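Local atomic coordinates of hypothetical protein (Pseudomonas aeruginosa, PDB entry 2H9F), a protein that probably isomerises methylaconitate, a PrpF-type reaction. Residues A172-P182 with V372-A381; G111-A119 with A148-E159. All blocks are in the same frame, centred on the assembly; numbering follows the deposited sequence.

Interaction 1: residues A172-P182 with V372-A381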
ATOM      1  N   ALA A 172     -15.683 -12.477  -7.435  1.00 30.67           N
ATOM      2  CA  ALA A 172     -15.697 -11.962  -8.780  1.00 28.85           C
ATOM      3  C   ALA A 172     -15.871 -13.167  -9.691  1.00 28.94           C
ATOM      4  O   ALA A 172     -16.091 -14.279  -9.208  1.00 27.29           O
ATOM      5  CB  ALA A 172     -14.433 -11.184  -9.072  1.00 27.59           C
ATOM      6  N   ALA A 173     -15.808 -12.949 -11.001  1.00 27.95           N
ATOM      7  CA  ALA A 173     -16.047 -14.005 -11.965  1.00 27.90           C
ATOM      8  C   ALA A 173     -14.807 -14.864 -12.057  1.00 29.31           C
ATOM      9  O   ALA A 173     -13.669 -14.368 -11.965  1.00 29.81           O
ATOM     10  CB  ALA A 173     -16.357 -13.373 -13.306  1.00 25.21           C
ATOM     11  N   GLU A 174     -15.014 -16.155 -12.266  1.00 28.13           N
ATOM     12  CA  GLU A 174     -13.916 -17.123 -12.334  1.00 28.83           C
ATOM     13  C   GLU A 174     -13.283 -17.090 -13.701  1.00 27.47           C
ATOM     14  O   GLU A 174     -13.984 -17.037 -14.714  1.00 29.67           O
ATOM     15  CB  GLU A 174     -14.463 -18.531 -12.025  1.00 30.22           C
ATOM     16  CG  GLU A 174     -13.426 -19.591 -12.065  1.00 30.51           C
ATOM     17  CD  GLU A 174     -13.971 -20.971 -11.695  1.00 34.24           C
ATOM     18  OE1 GLU A 174     -15.202 -21.097 -11.492  1.00 35.10           O
ATOM     19  OE2 GLU A 174     -13.168 -21.921 -11.548  1.00 33.54           O
ATOM     20  N   ILE A 175     -11.960 -17.020 -13.719  1.00 28.00           N
ATOM     21  CA  ILE A 175     -11.168 -17.166 -14.936  1.00 27.26           C
ATOM     22  C   ILE A 175     -10.297 -18.388 -14.707  1.00 28.07           C
ATOM     23  O   ILE A 175      -9.467 -18.415 -13.803  1.00 29.08           O
ATOM     24  CB  ILE A 175     -10.253 -15.963 -15.192  1.00 27.85           C
ATOM     25  CG1 ILE A 175     -11.114 -14.719 -15.439  1.00 27.33           C
ATOM     26  CG2 ILE A 175      -9.386 -16.201 -16.409  1.00 24.50           C
ATOM     27  CD1 ILE A 175     -10.375 -13.346 -15.432  1.00 26.81           C
ATOM     28  N   VAL A 176     -10.486 -19.418 -15.517  1.00 30.58           N
ATOM     29  CA  VAL A 176      -9.642 -20.603 -15.463  1.00 28.77           C
ATOM     30  C   VAL A 176      -8.409 -20.349 -16.334  1.00 27.14           C
ATOM     31  O   VAL A 176      -8.538 -19.893 -17.464  1.00 27.16           O
ATOM     32  CB  VAL A 176     -10.425 -21.835 -16.027  1.00 30.34           C
ATOM     33  CG1 VAL A 176      -9.531 -23.050 -16.161  1.00 29.04           C
ATOM     34  CG2 VAL A 176     -11.666 -22.122 -15.171  1.00 26.74           C
ATOM     35  N   LEU A 177      -7.223 -20.650 -15.798  1.00 27.36           N
ATOM     36  CA  LEU A 177      -5.980 -20.512 -16.513  1.00 29.65           C
ATOM     37  C   LEU A 177      -5.380 -21.868 -16.766  1.00 30.21           C
ATOM     38  O   LEU A 177      -5.426 -22.713 -15.874  1.00 31.55           O
ATOM     39  CB  LEU A 177      -4.969 -19.702 -15.682  1.00 30.40           C
ATOM     40  CG  LEU A 177      -5.310 -18.264 -15.254  1.00 30.72           C
ATOM     41  CD1 LEU A 177      -4.286 -17.769 -14.223  1.00 32.25           C
ATOM     42  CD2 LEU A 177      -5.397 -17.312 -16.464  1.00 27.52           C
ATOM     43  N   GLU A 178      -4.777 -22.058 -17.947  1.00 31.18           N
ATOM     44  CA  GLU A 178      -4.006 -23.251 -18.263  1.00 33.22           C
ATOM     45  C   GLU A 178      -2.595 -22.841 -18.648  1.00 32.04           C
ATOM     46  O   GLU A 178      -2.409 -22.143 -19.629  1.00 29.24           O
ATOM     47  CB  GLU A 178      -4.573 -24.051 -19.459  1.00 30.97           C
ATOM     48  CG  GLU A 178      -6.043 -24.234 -19.458  1.00 40.40           C
ATOM     49  CD  GLU A 178      -6.530 -25.234 -20.522  1.00 40.65           C
ATOM     50  OE1 GLU A 178      -5.835 -25.478 -21.517  1.00 52.61           O
ATOM     51  OE2 GLU A 178      -7.629 -25.785 -20.325  1.00 61.22           O
ATOM     52  N   PHE A 179      -1.624 -23.309 -17.875  1.00 29.58           N
ATOM     53  CA  PHE A 179      -0.230 -23.097 -18.166  1.00 30.79           C
ATOM     54  C   PHE A 179       0.272 -24.311 -18.916  1.00 31.47           C
ATOM     55  O   PHE A 179       0.349 -25.413 -18.370  1.00 31.28           O
ATOM     56  CB  PHE A 179       0.532 -22.887 -16.866  1.00 30.93           C
ATOM     57  CG  PHE A 179       0.154 -21.628 -16.151  1.00 30.84           C
ATOM     58  CD1 PHE A 179      -0.972 -21.582 -15.362  1.00 30.90           C
ATOM     59  CD2 PHE A 179       0.899 -20.472 -16.302  1.00 32.79           C
ATOM     60  CE1 PHE A 179      -1.345 -20.420 -14.702  1.00 35.86           C
ATOM     61  CE2 PHE A 179       0.540 -19.290 -15.633  1.00 32.60           C
ATOM     62  CZ  PHE A 179      -0.590 -19.278 -14.839  1.00 32.72           C
ATOM     63  N   LEU A 180       0.595 -24.119 -20.186  1.00 34.27           N
ATOM     64  CA  LEU A 180       1.020 -25.211 -21.026  1.00 34.71           C
ATOM     65  C   LEU A 180       2.496 -25.510 -20.816  1.00 36.63           C
ATOM     66  O   LEU A 180       3.323 -24.600 -20.716  1.00 35.13           O
ATOM     67  CB  LEU A 180       0.766 -24.894 -22.498  1.00 34.84           C
ATOM     68  CG  LEU A 180      -0.688 -24.559 -22.856  1.00 35.12           C
ATOM     69  CD1 LEU A 180      -0.878 -24.560 -24.397  1.00 26.89           C
ATOM     70  CD2 LEU A 180      -1.694 -25.509 -22.244  1.00 30.10           C
ATOM     71  N   ASP A 181       2.816 -26.797 -20.751  1.00 38.01           N
ATOM     72  CA  ASP A 181       4.208 -27.275 -20.640  1.00 42.31           C
ATOM     73  C   ASP A 181       4.986 -26.480 -19.606  1.00 42.41           C
ATOM     74  O   ASP A 181       6.016 -25.916 -19.913  1.00 38.85           O
ATOM     75  CB  ASP A 181       4.926 -27.255 -22.009  1.00 42.60           C
ATOM     76  CG  ASP A 181       4.197 -28.124 -23.090  1.00 52.44           C
ATOM     77  OD1 ASP A 181       3.729 -29.274 -22.798  1.00 52.30           O
ATOM     78  OD2 ASP A 181       4.087 -27.635 -24.250  1.00 56.25           O
ATOM     79  N   PRO A 182       4.486 -26.449 -18.366  1.00 43.66           N
ATOM     80  CA  PRO A 182       5.077 -25.668 -17.286  1.00 48.96           C
ATOM     81  C   PRO A 182       6.453 -26.175 -16.834  1.00 52.26           C
ATOM     82  O   PRO A 182       6.750 -27.365 -16.959  1.00 51.80           O
ATOM     83  CB  PRO A 182       4.031 -25.809 -16.156  1.00 47.53           C
ATOM     84  CG  PRO A 182       3.367 -27.104 -16.414  1.00 44.52           C
ATOM     85  CD  PRO A 182       3.316 -27.222 -17.904  1.00 44.81           C
ATOM     86  N   VAL A 372       4.723 -33.179 -17.515  1.00 37.05           N
ATOM     87  CA  VAL A 372       3.502 -32.416 -17.224  1.00 36.30           C
ATOM     88  C   VAL A 372       3.237 -31.523 -18.420  1.00 35.57           C
ATOM     89  O   VAL A 372       4.100 -30.774 -18.841  1.00 35.21           O
ATOM     90  CB  VAL A 372       3.607 -31.548 -15.966  1.00 37.21           C
ATOM     91  CG1 VAL A 372       2.269 -30.782 -15.703  1.00 37.46           C
ATOM     92  CG2 VAL A 372       3.996 -32.397 -14.761  1.00 40.84           C
ATOM     93  N   THR A 373       2.050 -31.622 -18.995  1.00 30.86           N
ATOM     94  CA  THR A 373       1.739 -30.847 -20.170  1.00 30.41           C
ATOM     95  C   THR A 373       0.868 -29.635 -19.859  1.00 29.66           C
ATOM     96  O   THR A 373       0.846 -28.673 -20.646  1.00 28.31           O
ATOM     97  CB  THR A 373       1.045 -31.722 -21.228  1.00 30.62           C
ATOM     98  OG1 THR A 373      -0.116 -32.312 -20.662  1.00 29.85           O
ATOM     99  CG2 THR A 373       1.998 -32.794 -21.757  1.00 28.98           C
ATOM    100  N   LYS A 374       0.143 -29.683 -18.739  1.00 31.83           N
ATOM    101  CA  LYS A 374      -0.667 -28.549 -18.280  1.00 31.80           C
ATOM    102  C   LYS A 374      -0.735 -28.443 -16.773  1.00 31.47           C
ATOM    103  O   LYS A 374      -0.838 -29.448 -16.092  1.00 31.93           O
ATOM    104  CB  LYS A 374      -2.121 -28.674 -18.718  1.00 33.56           C
ATOM    105  CG  LYS A 374      -2.392 -28.706 -20.215  1.00 39.27           C
ATOM    106  CD  LYS A 374      -3.893 -28.855 -20.423  1.00 36.27           C
ATOM    107  CE  LYS A 374      -4.316 -28.750 -21.869  1.00 42.97           C
ATOM    108  NZ  LYS A 374      -5.795 -28.817 -21.988  1.00 41.53           N
ATOM    109  N   ALA A 375      -0.733 -27.203 -16.286  1.00 30.29           N
ATOM    110  CA  ALA A 375      -1.196 -26.851 -14.938  1.00 30.07           C
ATOM    111  C   ALA A 375      -2.441 -25.985 -15.079  1.00 28.47           C
ATOM    112  O   ALA A 375      -2.439 -25.008 -15.805  1.00 30.00           O
ATOM    113  CB  ALA A 375      -0.138 -26.093 -14.183  1.00 27.07           C
ATOM    114  N   ILE A 376      -3.483 -26.322 -14.352  1.00 28.72           N
ATOM    115  CA  ILE A 376      -4.770 -25.655 -14.463  1.00 27.01           C
ATOM    116  C   ILE A 376      -5.199 -25.148 -13.095  1.00 26.37           C
ATOM    117  O   ILE A 376      -5.153 -25.872 -12.097  1.00 26.97           O
ATOM    118  CB  ILE A 376      -5.849 -26.632 -15.029  1.00 27.53           C
ATOM    119  CG1 ILE A 376      -5.377 -27.241 -16.364  1.00 26.80           C
ATOM    120  CG2 ILE A 376      -7.195 -25.903 -15.237  1.00 23.01           C
ATOM    121  CD1 ILE A 376      -6.180 -28.405 -16.850  1.00 28.99           C
HETATM  122  N   MSE A 377      -5.609 -23.885 -13.040  1.00 28.27           N
HETATM  123  CA  MSE A 377      -6.073 -23.263 -11.797  1.00 29.70           C
HETATM  124  C   MSE A 377      -7.055 -22.159 -12.111  1.00 27.85           C
HETATM  125  O   MSE A 377      -7.162 -21.738 -13.248  1.00 28.54           O
HETATM  126  CB  MSE A 377      -4.893 -22.703 -11.046  1.00 30.67           C
HETATM  127  CG  MSE A 377      -4.150 -21.623 -11.844  1.00 34.57           C
HETATM  128 SE   MSE A 377      -2.411 -21.227 -11.090  0.70 35.26          SE
HETATM  129  CE  MSE A 377      -1.420 -22.742 -11.683  1.00 31.39           C
ATOM    130  N   SER A 378      -7.795 -21.709 -11.107  1.00 29.29           N
ATOM    131  CA  SER A 378      -8.774 -20.664 -11.276  1.00 28.89           C
ATOM    132  C   SER A 378      -8.399 -19.435 -10.467  1.00 31.39           C
ATOM    133  O   SER A 378      -7.983 -19.520  -9.293  1.00 30.57           O
ATOM    134  CB  SER A 378     -10.142 -21.145 -10.794  1.00 32.50           C
ATOM    135  OG  SER A 378     -10.665 -22.102 -11.695  1.00 35.90           O
ATOM    136  N   ARG A 379      -8.561 -18.281 -11.093  1.00 30.89           N
ATOM    137  CA  ARG A 379      -8.348 -16.996 -10.413  1.00 29.91           C
ATOM    138  C   ARG A 379      -9.416 -16.037 -10.861  1.00 29.73           C
ATOM    139  O   ARG A 379     -10.432 -16.451 -11.452  1.00 30.98           O
ATOM    140  CB  ARG A 379      -6.928 -16.513 -10.728  1.00 31.11           C
ATOM    141  CG  ARG A 379      -5.910 -17.408 -10.050  1.00 32.78           C
ATOM    142  CD  ARG A 379      -4.527 -16.905 -10.072  1.00 46.38           C
ATOM    143  NE  ARG A 379      -3.744 -17.776  -9.200  1.00 53.49           N
ATOM    144  CZ  ARG A 379      -2.463 -18.132  -9.391  1.00 60.31           C
ATOM    145  NH1 ARG A 379      -1.749 -17.718 -10.462  1.00 53.09           N
ATOM    146  NH2 ARG A 379      -1.896 -18.945  -8.489  1.00 63.23           N
ATOM    147  N   SER A 380      -9.265 -14.771 -10.501  1.00 28.54           N
ATOM    148  CA  SER A 380     -10.216 -13.760 -10.933  1.00 29.32           C
ATOM    149  C   SER A 380      -9.436 -12.492 -11.137  1.00 28.20           C
ATOM    150  O   SER A 380      -8.355 -12.368 -10.608  1.00 29.29           O
ATOM    151  CB  SER A 380     -11.304 -13.542  -9.897  1.00 29.76           C
ATOM    152  OG  SER A 380     -10.799 -12.918  -8.727  1.00 28.10           O
ATOM    153  N   ALA A 381     -10.023 -11.557 -11.871  1.00 31.06           N
ATOM    154  CA  ALA A 381      -9.424 -10.248 -12.167  1.00 28.85           C
ATOM    155  C   ALA A 381     -10.533  -9.186 -12.213  1.00 30.04           C
ATOM    156  O   ALA A 381     -11.675  -9.478 -12.541  1.00 31.74           O
ATOM    157  CB  ALA A 381      -8.748 -10.288 -13.450  1.00 29.41           C
TER
HETATM  158  O   HOH W   1     -12.802 -12.161 -12.856  1.00 28.83           O
HETATM  159  O   HOH W   2       6.324 -29.486 -18.749  1.00 44.78           O
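Ile175 and Arg379 form one of three hydrogen-bonded pairs that join strand 175-180 antiparallel to strand 372-379. Leu177 with Met377 and Phe179 with Ala375 are the others. Each pair makes two backbone bonds, for example Leu177 N to Met377 O at 2.8 Å. A further bond runs from Asp181 N to Thr373 O. Water extends the contact at both ends: one molecule links Ala173 O to Ala381 N, another Pro182 O to Val372 O.

Strand 175-180 lies between strands 144-153 and 369-386. This fits the diaminopimelate epimerase-like fold expected of PrpF proteins, in which strands wrap around a helix. Ile175, Leu177 and Arg379 all touch Thr110 of helix 106-118. On the far flank of 372-379, Thr373 and Lys374 both face Glu362, a classic beta bulge.

Apolar packing differs between the faces. Selenomethionine Met377 bends at its last torsion (chi3 76°). This brings Met377 CE to 3.8 Å from Phe179 CE1. The Met-aromatic contact is oblique, with Met377 SE 5.0 Å from the centroid of the Phe179 ring. On the opposite face, Val176 CG1 meets Ile376 CG2 at 3.8 Å.

Glu178, Lys374 and Ser378 lie on the Val176 face. Lys374 NZ makes a weak salt bridge to Glu178 OE1 at 3.4 Å, the two chains side by side. From just before the strand, extended Glu174 accepts a short hydrogen bond from Ser378 OG on the anti lone pair of OE2, at 2.5 Å.

Interaction 2: residues G111-A119 with A148-E159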
ATOM      1  N   GLY A 111      -5.014 -11.016 -15.070  1.00 31.95           N
ATOM      2  CA  GLY A 111      -5.253  -9.673 -15.554  1.00 31.02           C
ATOM      3  C   GLY A 111      -4.862  -9.506 -17.013  1.00 31.62           C
ATOM      4  O   GLY A 111      -5.542  -8.808 -17.761  1.00 34.97           O
ATOM      5  N   ALA A 112      -3.788 -10.166 -17.430  1.00 30.18           N
ATOM      6  CA  ALA A 112      -3.386 -10.152 -18.846  1.00 31.68           C
ATOM      7  C   ALA A 112      -4.519 -10.656 -19.749  1.00 32.13           C
ATOM      8  O   ALA A 112      -4.754 -10.086 -20.783  1.00 32.76           O
ATOM      9  CB  ALA A 112      -2.112 -10.943 -19.088  1.00 29.97           C
ATOM     10  N   GLY A 113      -5.207 -11.725 -19.361  1.00 30.55           N
ATOM     11  CA  GLY A 113      -6.263 -12.271 -20.198  1.00 30.49           C
ATOM     12  C   GLY A 113      -7.430 -11.319 -20.292  1.00 31.29           C
ATOM     13  O   GLY A 113      -7.960 -11.083 -21.355  1.00 33.20           O
ATOM     14  N   ALA A 114      -7.797 -10.726 -19.170  1.00 30.30           N
ATOM     15  CA  ALA A 114      -8.903  -9.758 -19.138  1.00 32.63           C
ATOM     16  C   ALA A 114      -8.538  -8.470 -19.919  1.00 31.82           C
ATOM     17  O   ALA A 114      -9.302  -7.990 -20.766  1.00 31.52           O
ATOM     18  CB  ALA A 114      -9.257  -9.446 -17.723  1.00 29.87           C
ATOM     19  N   PHE A 115      -7.347  -7.952 -19.657  1.00 31.40           N
ATOM     20  CA  PHE A 115      -6.902  -6.724 -20.280  1.00 31.86           C
ATOM     21  C   PHE A 115      -6.776  -6.872 -21.770  1.00 31.84           C
ATOM     22  O   PHE A 115      -7.012  -5.918 -22.490  1.00 33.52           O
ATOM     23  CB  PHE A 115      -5.542  -6.308 -19.719  1.00 33.10           C
ATOM     24  CG  PHE A 115      -5.051  -4.974 -20.226  1.00 29.76           C
ATOM     25  CD1 PHE A 115      -5.771  -3.817 -19.965  1.00 32.85           C
ATOM     26  CD2 PHE A 115      -3.879  -4.877 -20.946  1.00 30.71           C
ATOM     27  CE1 PHE A 115      -5.312  -2.596 -20.420  1.00 31.59           C
ATOM     28  CE2 PHE A 115      -3.451  -3.682 -21.398  1.00 31.27           C
ATOM     29  CZ  PHE A 115      -4.170  -2.538 -21.118  1.00 29.85           C
ATOM     30  N   ALA A 116      -6.371  -8.060 -22.235  1.00 29.67           N
ATOM     31  CA  ALA A 116      -6.271  -8.326 -23.668  1.00 27.54           C
ATOM     32  C   ALA A 116      -7.569  -7.961 -24.356  1.00 28.71           C
ATOM     33  O   ALA A 116      -7.563  -7.427 -25.451  1.00 31.70           O
ATOM     34  CB  ALA A 116      -5.966  -9.803 -23.926  1.00 24.04           C
ATOM     35  N   LEU A 117      -8.692  -8.265 -23.691  1.00 31.60           N
ATOM     36  CA  LEU A 117     -10.026  -7.940 -24.207  1.00 29.67           C
ATOM     37  C   LEU A 117     -10.424  -6.474 -23.991  1.00 31.92           C
ATOM     38  O   LEU A 117     -10.935  -5.842 -24.935  1.00 31.47           O
ATOM     39  CB  LEU A 117     -11.060  -8.886 -23.618  1.00 31.45           C
ATOM     40  CG  LEU A 117     -10.941 -10.356 -24.090  1.00 29.80           C
ATOM     41  CD1 LEU A 117     -11.699 -11.291 -23.149  1.00 27.01           C
ATOM     42  CD2 LEU A 117     -11.479 -10.486 -25.487  1.00 26.59           C
ATOM     43  N   HIS A 118     -10.172  -5.913 -22.803  1.00 29.90           N
ATOM     44  CA  HIS A 118     -10.460  -4.497 -22.605  0.50 30.15           C
ATOM     45  C   HIS A 118      -9.643  -3.660 -23.589  1.00 30.27           C
ATOM     46  O   HIS A 118     -10.119  -2.665 -24.081  1.00 31.03           O
ATOM     47  CB  HIS A 118     -10.179  -4.061 -21.169  0.50 30.02           C
ATOM     48  CG  HIS A 118     -10.911  -4.857 -20.130  0.50 26.93           C
ATOM     49  ND1 HIS A 118     -12.280  -4.818 -19.975  0.50 24.89           N
ATOM     50  CD2 HIS A 118     -10.444  -5.701 -19.181  0.50 23.76           C
ATOM     51  CE1 HIS A 118     -12.616  -5.594 -18.963  0.50 25.52           C
ATOM     52  NE2 HIS A 118     -11.516  -6.132 -18.461  0.50 11.94           N
ATOM     53  N   ALA A 119      -8.448  -4.111 -23.908  1.00 29.99           N
ATOM     54  CA  ALA A 119      -7.552  -3.369 -24.762  1.00 28.94           C
ATOM     55  C   ALA A 119      -7.786  -3.510 -26.245  1.00 29.98           C
ATOM     56  O   ALA A 119      -7.087  -2.842 -27.039  1.00 29.48           O
ATOM     57  CB  ALA A 119      -6.117  -3.741 -24.447  1.00 28.03           C
ATOM     58  N   ALA A 148      -6.057 -18.307 -21.034  1.00 27.05           N
ATOM     59  CA  ALA A 148      -6.982 -17.739 -20.080  1.00 25.51           C
ATOM     60  C   ALA A 148      -8.389 -17.838 -20.679  1.00 25.81           C
ATOM     61  O   ALA A 148      -8.681 -17.284 -21.746  1.00 30.09           O
ATOM     62  CB  ALA A 148      -6.602 -16.285 -19.770  1.00 24.87           C
ATOM     63  N   HIS A 149      -9.257 -18.556 -19.977  1.00 28.35           N
ATOM     64  CA  HIS A 149     -10.626 -18.716 -20.384  1.00 28.51           C
ATOM     65  C   HIS A 149     -11.425 -17.635 -19.707  1.00 29.17           C
ATOM     66  O   HIS A 149     -11.804 -17.761 -18.534  1.00 30.84           O
ATOM     67  CB  HIS A 149     -11.120 -20.103 -19.998  1.00 30.44           C
ATOM     68  CG  HIS A 149     -10.310 -21.219 -20.593  1.00 29.43           C
ATOM     69  ND1 HIS A 149     -10.654 -21.839 -21.768  1.00 30.71           N
ATOM     70  CD2 HIS A 149      -9.191 -21.843 -20.156  1.00 35.09           C
ATOM     71  CE1 HIS A 149      -9.769 -22.776 -22.045  1.00 34.36           C
ATOM     72  NE2 HIS A 149      -8.864 -22.792 -21.089  1.00 31.40           N
ATOM     73  N   VAL A 150     -11.682 -16.558 -20.443  1.00 29.01           N
ATOM     74  CA  VAL A 150     -12.238 -15.356 -19.861  1.00 26.82           C
ATOM     75  C   VAL A 150     -13.702 -15.271 -20.177  1.00 27.35           C
ATOM     76  O   VAL A 150     -14.092 -15.308 -21.343  1.00 26.59           O
ATOM     77  CB  VAL A 150     -11.485 -14.087 -20.401  1.00 27.59           C
ATOM     78  CG1 VAL A 150     -12.097 -12.809 -19.832  1.00 27.20           C
ATOM     79  CG2 VAL A 150     -10.054 -14.158 -20.058  1.00 26.13           C
ATOM     80  N   PRO A 151     -14.561 -15.158 -19.143  1.00 28.24           N
ATOM     81  CA  PRO A 151     -15.955 -15.081 -19.470  1.00 26.49           C
ATOM     82  C   PRO A 151     -16.345 -13.740 -20.030  1.00 28.49           C
ATOM     83  O   PRO A 151     -15.756 -12.714 -19.664  1.00 30.25           O
ATOM     84  CB  PRO A 151     -16.638 -15.329 -18.118  1.00 27.85           C
ATOM     85  CG  PRO A 151     -15.671 -14.770 -17.124  1.00 27.17           C
ATOM     86  CD  PRO A 151     -14.328 -15.077 -17.689  1.00 28.60           C
ATOM     87  N   VAL A 152     -17.374 -13.762 -20.863  1.00 28.78           N
ATOM     88  CA  VAL A 152     -17.800 -12.631 -21.662  1.00 28.22           C
ATOM     89  C   VAL A 152     -19.332 -12.565 -21.649  1.00 28.64           C
ATOM     90  O   VAL A 152     -20.015 -13.589 -21.821  1.00 28.84           O
ATOM     91  CB  VAL A 152     -17.297 -12.762 -23.095  1.00 28.84           C
ATOM     92  CG1 VAL A 152     -17.947 -11.704 -24.021  1.00 27.69           C
ATOM     93  CG2 VAL A 152     -15.758 -12.719 -23.140  1.00 27.92           C
ATOM     94  N   SER A 153     -19.860 -11.373 -21.410  1.00 30.37           N
ATOM     95  CA  SER A 153     -21.309 -11.066 -21.492  1.00 31.15           C
ATOM     96  C   SER A 153     -21.488  -9.762 -22.237  1.00 30.45           C
ATOM     97  O   SER A 153     -20.805  -8.783 -21.943  1.00 32.79           O
ATOM     98  CB  SER A 153     -21.953 -10.832 -20.119  1.00 32.80           C
ATOM     99  OG  SER A 153     -21.679 -11.894 -19.243  1.00 35.93           O
ATOM    100  N   GLY A 154     -22.395  -9.745 -23.203  1.00 31.54           N
ATOM    101  CA  GLY A 154     -22.659  -8.548 -23.964  1.00 30.04           C
ATOM    102  C   GLY A 154     -21.442  -8.131 -24.740  1.00 30.20           C
ATOM    103  O   GLY A 154     -21.238  -6.950 -24.962  1.00 32.56           O
ATOM    104  N   GLY A 155     -20.614  -9.089 -25.134  1.00 29.01           N
ATOM    105  CA  GLY A 155     -19.368  -8.763 -25.876  1.00 30.26           C
ATOM    106  C   GLY A 155     -18.244  -8.141 -25.070  1.00 31.09           C
ATOM    107  O   GLY A 155     -17.164  -7.837 -25.625  1.00 31.10           O
ATOM    108  N   GLN A 156     -18.452  -8.017 -23.760  1.00 32.09           N
ATOM    109  CA  GLN A 156     -17.462  -7.452 -22.851  1.00 34.08           C
ATOM    110  C   GLN A 156     -17.072  -8.468 -21.765  1.00 31.43           C
ATOM    111  O   GLN A 156     -17.843  -9.358 -21.444  1.00 27.93           O
ATOM    112  CB  GLN A 156     -18.036  -6.191 -22.163  1.00 35.98           C
ATOM    113  CG  GLN A 156     -18.469  -5.022 -23.093  1.00 43.34           C
ATOM    114  CD  GLN A 156     -17.351  -4.536 -24.017  1.00 56.04           C
ATOM    115  OE1 GLN A 156     -16.156  -4.507 -23.647  1.00 60.57           O
ATOM    116  NE2 GLN A 156     -17.736  -4.155 -25.238  1.00 61.00           N
ATOM    117  N   VAL A 157     -15.888  -8.304 -21.182  1.00 30.03           N
ATOM    118  CA  VAL A 157     -15.437  -9.171 -20.088  1.00 29.20           C
ATOM    119  C   VAL A 157     -16.495  -9.179 -18.971  1.00 30.77           C
ATOM    120  O   VAL A 157     -16.978  -8.126 -18.598  1.00 32.61           O
ATOM    121  CB  VAL A 157     -14.071  -8.729 -19.573  1.00 27.52           C
ATOM    122  CG1 VAL A 157     -13.682  -9.485 -18.334  1.00 23.04           C
ATOM    123  CG2 VAL A 157     -12.998  -8.935 -20.676  1.00 26.33           C
ATOM    124  N   GLN A 158     -16.878 -10.363 -18.507  1.00 29.70           N
ATOM    125  CA  GLN A 158     -17.740 -10.534 -17.337  1.00 29.35           C
ATOM    126  C   GLN A 158     -16.771 -10.490 -16.146  1.00 32.10           C
ATOM    127  O   GLN A 158     -15.956 -11.430 -15.973  1.00 30.46           O
ATOM    128  CB  GLN A 158     -18.463 -11.870 -17.391  1.00 27.34           C
ATOM    129  CG  GLN A 158     -19.283 -12.207 -16.125  1.00 30.97           C
ATOM    130  CD  GLN A 158     -20.394 -11.246 -15.896  1.00 30.76           C
ATOM    131  OE1 GLN A 158     -21.135 -10.934 -16.820  1.00 34.31           O
ATOM    132  NE2 GLN A 158     -20.511 -10.731 -14.671  1.00 28.42           N
ATOM    133  N   GLU A 159     -16.783  -9.378 -15.400  1.00 27.03           N
ATOM    134  CA  GLU A 159     -15.851  -9.194 -14.313  1.00 26.17           C
ATOM    135  C   GLU A 159     -16.414  -9.630 -12.999  1.00 29.40           C
ATOM    136  O   GLU A 159     -15.700 -10.117 -12.141  1.00 29.15           O
ATOM    137  CB  GLU A 159     -15.491  -7.716 -14.152  1.00 28.35           C
ATOM    138  CG  GLU A 159     -14.831  -7.080 -15.322  1.00 27.06           C
ATOM    139  CD  GLU A 159     -14.378  -5.653 -15.000  1.00 28.57           C
ATOM    140  OE1 GLU A 159     -15.240  -4.732 -14.914  1.00 29.77           O
ATOM    141  OE2 GLU A 159     -13.161  -5.483 -14.825  1.00 28.62           O
TER
HETATM  142  O   HOH W   3     -11.410  -7.034 -16.149  1.00 30.21           O
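Leu117 and Val150 meet tip to tip where helix 106-118 packs on strand 144-153, a helix-on-sheet contact. The two short axes are inclined at 54°. A type I' turn from Ser153 to Gln156 folds the chain back, so Val157 faces the same helix.

The tight part is built mainly of apolar atoms; Gly113, Ala148 and Val150 are buried. Gly113 has no side chain, which lets the strand come close: Gly113 CA lies 4.1 Å from Ala148 CB. Val150 CG2 rests on the Gly113 backbone, while Val150 CG1 is 3.7 Å from Leu117 CD1. Val157 wedges between two helix residues. Val157 CG2 touches Leu117 CB at 3.5 Å. In the conformer described, one of two modelled for His118, it also lies over one face of the His118 ring, 4.0 Å from the centroid, in a CH-pi contact. The valine's first torsion (chi1 172°) sets this methyl anti to its own carbonyl carbon.

The looser side, around His118 and Glu159, is polar and holds water. Glu159 OE1 is held by Arg390 and Gln7 of the second subunit, and OE2 accepts from Ile383 N. In the same His118 conformer a water lies 2.5 Å from His118 NE2 and donates to Glu159 OE2 at 2.7 Å.

In the fold
Of the four segments, the one on helix 106-118 comes first. The chain then runs through strand 131-139 and returns as 148-159, closing a loop of 28 residues in interaction 2. Strand 175-180 follows and opens interaction 1. That contact closes only after 189 residues, when strand 369-386 comes back alongside. The two loops are in series; they neither nest nor cross. They share a sheet, because strands 144-153 and 175-180 are neighbours: Val176 O lies 2.9 Å from His149 N, a probable hydrogen bond. Interaction 2 sets helix 106-118 against this sheet, and interaction 1 adds a strand from late in the chain.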